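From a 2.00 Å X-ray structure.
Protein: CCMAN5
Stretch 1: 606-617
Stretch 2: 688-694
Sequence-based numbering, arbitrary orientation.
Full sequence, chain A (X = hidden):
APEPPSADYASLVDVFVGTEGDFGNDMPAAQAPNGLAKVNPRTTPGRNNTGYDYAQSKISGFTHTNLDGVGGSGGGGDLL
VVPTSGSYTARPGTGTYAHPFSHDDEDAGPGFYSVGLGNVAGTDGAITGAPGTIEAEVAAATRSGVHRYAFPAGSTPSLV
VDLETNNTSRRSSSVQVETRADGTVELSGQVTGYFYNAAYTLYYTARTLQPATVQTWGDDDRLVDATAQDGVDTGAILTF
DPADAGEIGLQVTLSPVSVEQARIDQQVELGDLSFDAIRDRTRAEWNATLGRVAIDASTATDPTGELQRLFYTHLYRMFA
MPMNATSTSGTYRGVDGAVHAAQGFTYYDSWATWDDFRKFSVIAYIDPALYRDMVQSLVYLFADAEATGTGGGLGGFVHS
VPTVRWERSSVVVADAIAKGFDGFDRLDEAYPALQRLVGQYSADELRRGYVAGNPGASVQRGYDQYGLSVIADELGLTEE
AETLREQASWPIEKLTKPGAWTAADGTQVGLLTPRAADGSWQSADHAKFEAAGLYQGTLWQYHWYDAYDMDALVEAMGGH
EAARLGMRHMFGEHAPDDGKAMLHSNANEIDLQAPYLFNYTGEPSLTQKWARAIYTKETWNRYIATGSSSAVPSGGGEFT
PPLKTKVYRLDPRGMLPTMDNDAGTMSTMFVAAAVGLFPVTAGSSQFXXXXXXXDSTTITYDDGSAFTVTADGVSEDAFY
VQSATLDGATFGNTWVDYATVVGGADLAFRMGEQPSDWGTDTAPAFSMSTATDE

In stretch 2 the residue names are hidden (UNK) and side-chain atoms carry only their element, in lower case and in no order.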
# COMPACT_ATOMS: atom_id res chain seq x y z
N LEU A 606 5.69 24.74 -12.99
CA LEU A 606 6.75 23.78 -12.67
C LEU A 606 6.20 22.53 -11.98
O LEU A 606 6.71 21.43 -12.19
CB LEU A 606 7.86 24.42 -11.82
CG LEU A 606 8.74 25.51 -12.49
CD1 LEU A 606 9.71 26.05 -11.46
CD2 LEU A 606 9.50 24.99 -13.73
N THR A 607 5.16 22.70 -11.18
CA THR A 607 4.43 21.59 -10.58
C THR A 607 3.83 20.73 -11.70
O THR A 607 4.01 19.50 -11.73
CB THR A 607 3.38 22.09 -9.56
OG1 THR A 607 4.03 22.37 -8.31
CG2 THR A 607 2.27 21.04 -9.31
N GLN A 608 3.18 21.38 -12.65
CA GLN A 608 2.60 20.69 -13.80
C GLN A 608 3.64 19.90 -14.57
O GLN A 608 3.43 18.72 -14.88
CB GLN A 608 1.90 21.68 -14.73
CG GLN A 608 0.70 22.34 -14.07
CD GLN A 608 0.49 23.77 -14.52
OE1 GLN A 608 0.71 24.11 -15.69
NE2 GLN A 608 0.05 24.61 -13.61
N LYS A 609 4.78 20.53 -14.85
CA LYS A 609 5.87 19.86 -15.55
C LYS A 609 6.33 18.62 -14.80
O LYS A 609 6.41 17.52 -15.38
CB LYS A 609 7.07 20.80 -15.75
CG LYS A 609 8.21 20.18 -16.60
CD LYS A 609 9.49 21.05 -16.67
CE LYS A 609 10.14 21.19 -15.29
NZ LYS A 609 11.46 21.85 -15.34
N TRP A 610 6.64 18.79 -13.52
CA TRP A 610 7.20 17.71 -12.71
C TRP A 610 6.23 16.58 -12.45
O TRP A 610 6.64 15.41 -12.45
CB TRP A 610 7.79 18.25 -11.40
CG TRP A 610 9.12 18.88 -11.67
CD1 TRP A 610 9.44 20.22 -11.61
CD2 TRP A 610 10.30 18.21 -12.13
NE1 TRP A 610 10.76 20.40 -11.97
CE2 TRP A 610 11.31 19.18 -12.29
CE3 TRP A 610 10.62 16.86 -12.38
CZ2 TRP A 610 12.60 18.86 -12.70
CZ3 TRP A 610 11.90 16.54 -12.79
CH2 TRP A 610 12.88 17.53 -12.95
N ALA A 611 4.96 16.92 -12.24
CA ALA A 611 3.90 15.91 -12.10
C ALA A 611 3.80 15.05 -13.36
O ALA A 611 3.85 13.82 -13.28
CB ALA A 611 2.56 16.54 -11.77
N ARG A 612 3.69 15.68 -14.52
CA ARG A 612 3.63 14.92 -15.76
C ARG A 612 4.91 14.11 -16.00
O ARG A 612 4.84 12.96 -16.44
CB ARG A 612 3.30 15.83 -16.96
CG ARG A 612 3.09 15.08 -18.27
CD ARG A 612 1.81 14.26 -18.30
NE ARG A 612 1.77 13.31 -19.42
CZ ARG A 612 0.79 13.25 -20.34
NH1 ARG A 612 -0.25 14.06 -20.27
NH2 ARG A 612 0.85 12.33 -21.30
N ALA A 613 6.07 14.69 -15.66
CA ALA A 613 7.38 14.06 -15.94
C ALA A 613 7.68 12.83 -15.07
O ALA A 613 8.02 11.74 -15.58
CB ALA A 613 8.51 15.10 -15.80
N ILE A 614 7.55 13.00 -13.75
CA ILE A 614 7.82 11.91 -12.81
C ILE A 614 6.94 10.71 -13.10
O ILE A 614 7.39 9.57 -13.07
CB ILE A 614 7.65 12.38 -11.33
CG1 ILE A 614 8.71 13.42 -10.96
CG2 ILE A 614 7.80 11.18 -10.32
CD1 ILE A 614 8.38 14.27 -9.72
N TYR A 615 5.67 10.96 -13.40
CA TYR A 615 4.71 9.86 -13.49
C TYR A 615 4.53 9.27 -14.90
O TYR A 615 4.07 8.14 -15.03
CB TYR A 615 3.35 10.26 -12.91
CG TYR A 615 3.41 10.48 -11.43
CD1 TYR A 615 3.29 9.41 -10.55
CD2 TYR A 615 3.60 11.77 -10.91
CE1 TYR A 615 3.36 9.60 -9.18
CE2 TYR A 615 3.66 11.97 -9.54
CZ TYR A 615 3.54 10.88 -8.67
OH TYR A 615 3.60 11.07 -7.31
N THR A 616 4.91 10.02 -15.94
CA THR A 616 4.64 9.54 -17.30
C THR A 616 5.82 9.62 -18.26
O THR A 616 5.68 9.21 -19.41
CB THR A 616 3.43 10.22 -17.96
OG1 THR A 616 3.79 11.53 -18.39
CG2 THR A 616 2.25 10.31 -17.01
N LYS A 617 6.95 10.15 -17.80
CA LYS A 617 8.13 10.35 -18.64
C LYS A 617 9.40 9.84 -17.93
O LYS A 617 9.32 9.26 -16.85
CB LYS A 617 8.29 11.84 -18.98
CG LYS A 617 7.09 12.46 -19.71
CD LYS A 617 7.30 13.95 -19.93
CE LYS A 617 6.18 14.58 -20.73
NZ LYS A 617 6.14 14.11 -22.14
N UNK A 688 -3.95 19.78 -4.04
CA UNK A 688 -3.22 20.63 -4.96
C UNK A 688 -3.39 20.18 -6.41
O UNK A 688 -3.33 18.97 -6.72
c UNK A 688 -1.73 20.69 -4.60
c UNK A 688 -1.63 22.95 -3.39
n UNK A 688 -2.17 23.57 -2.34
c UNK A 688 -1.43 21.44 -3.27
o UNK A 688 -1.30 23.54 -4.43
N UNK A 689 -3.55 21.16 -7.30
CA UNK A 689 -3.71 20.93 -8.73
C UNK A 689 -2.37 20.58 -9.36
O UNK A 689 -1.36 21.25 -9.09
c UNK A 689 -4.34 22.15 -9.43
c UNK A 689 -4.23 22.03 -10.95
c UNK A 689 -5.80 22.30 -9.02
N UNK A 690 -2.36 19.53 -10.17
CA UNK A 690 -1.15 19.12 -10.91
C UNK A 690 -1.33 19.24 -12.41
O UNK A 690 -1.72 20.30 -12.92
N UNK A 691 -1.04 18.14 -13.12
CA UNK A 691 -1.19 18.08 -14.57
C UNK A 691 -2.05 16.87 -14.95
O UNK A 691 -1.51 15.79 -15.21
o UNK A 691 0.09 17.93 -16.65
c UNK A 691 0.19 18.01 -15.23
N UNK A 692 -3.39 17.04 -14.97
CA UNK A 692 -4.26 15.91 -15.33
C UNK A 692 -3.82 15.25 -16.63
O UNK A 692 -3.57 15.96 -17.62
c UNK A 692 -4.14 18.28 -14.69
c UNK A 692 -5.59 17.92 -14.98
c UNK A 692 -5.66 16.53 -15.50
N UNK A 693 -3.74 13.92 -16.64
CA UNK A 693 -3.19 13.17 -17.78
C UNK A 693 -4.15 13.03 -18.95
O UNK A 693 -3.71 12.94 -20.08
c UNK A 693 -1.78 11.59 -16.31
c UNK A 693 -0.26 12.54 -14.71
c UNK A 693 -1.40 10.32 -15.90
c UNK A 693 -1.18 12.70 -15.72
c UNK A 693 -2.79 11.73 -17.42
c UNK A 693 0.10 11.26 -14.29
c UNK A 693 -0.48 10.14 -14.89
N UNK A 694 -5.44 12.96 -18.66
CA UNK A 694 -6.42 12.49 -19.65
C UNK A 694 -7.40 13.56 -20.10
O UNK A 694 -7.69 14.51 -19.35
c UNK A 694 -5.42 9.50 -19.58
c UNK A 694 -5.37 8.70 -16.94
c UNK A 694 -7.17 11.26 -19.11
c UNK A 694 -6.25 10.14 -18.67
c UNK A 694 -4.58 8.46 -19.17
c UNK A 694 -4.56 8.06 -17.84
c UNK A 694 -6.22 9.73 -17.35
O HOH W 1 -0.37 23.54 -10.84
O HOH W 2 -1.15 16.23 -18.52

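Position 688 carries five side-chain atoms: three carbons in an unbranched run, the last holding one oxygen and one nitrogen. A terminal amide after two further carbons identifies Gln688. Its CB points toward the helix, yet the side chain stays out of contact.

Position 689 has three carbons, one bonded to CA and carrying the other two. Branching at CB with no heteroatom gives Val689. The side chain is out of contact; its backbone makes the contact, with Thr607 CG2 3.6 Å from Val689 O. Water 1 lies 3.0 Å from Val689 O, placed to donate to it, though it has more acceptors in reach than protons; it accepts from Gln608 NE2 (3.0 Å to the water O).

Position 690 has no side-chain atoms, hence Gly690. Its phi/psi of -116/-127° suits glycine; an ideal CB would be only in contact distance, 3.7 Å from Ala611 CB, so packing does not decide. Gln608 CG sits 3.4 Å from Gly690 O, which is buried without a polar partner in the model.

Position 691 shows one carbon followed by one oxygen. Since the chain ends at that oxygen, this is Ser691. Ser691 CA is 4.7 Å from Gln608 CA, the closest pair of CA atoms across the stretches, and its CB points toward the helix, 3.3 Å from Gln608 O. With chi1 at 179° (t), Ser691 OG lies 3.8 Å from Arg612 CB and accepts from water 2 (2.8 Å to the water O).

Position 692 has three carbons closing a ring onto the backbone nitrogen, which defines Pro692. Its CB points away from the helix, but Pro692 O accepts from water 2 (2.6 Å to its O).

Position 693 has one carbon leading to a six-carbon ring without a hydroxyl: Phe693. Thr616 CG2 lies over one ring face, 3.5 Å from Phe693 CE2 and 22° off the normal through the centroid, a CH-pi contact. Tyr615 CB packs 3.7 Å from Phe693 CZ, and Arg612 CD lies 4.2 Å from Phe693 CD1.

Position 694 has the same composition, so it is Phe694. Its CB points away, and the ring is out of contact.

The contact buries 410 Å² without a direct hydrogen bond between the stretches. Close packing at Gly690 and Ser691, side chain against backbone, combines with the Phe693 ring, while waters supply polar links. Water 2 accepts from Arg612 NH1 (2.9 Å to its O), joining that side chain to Ser691 and Pro692. Within stretch 1, Arg612 NE donates to Thr616 OG1 (2.9 Å), and Thr616 OG1 donates to Arg612 O (2.6 Å), tying together two residues that pack against Phe693.

Stretch 2, residues 688-694: QVGSPFF
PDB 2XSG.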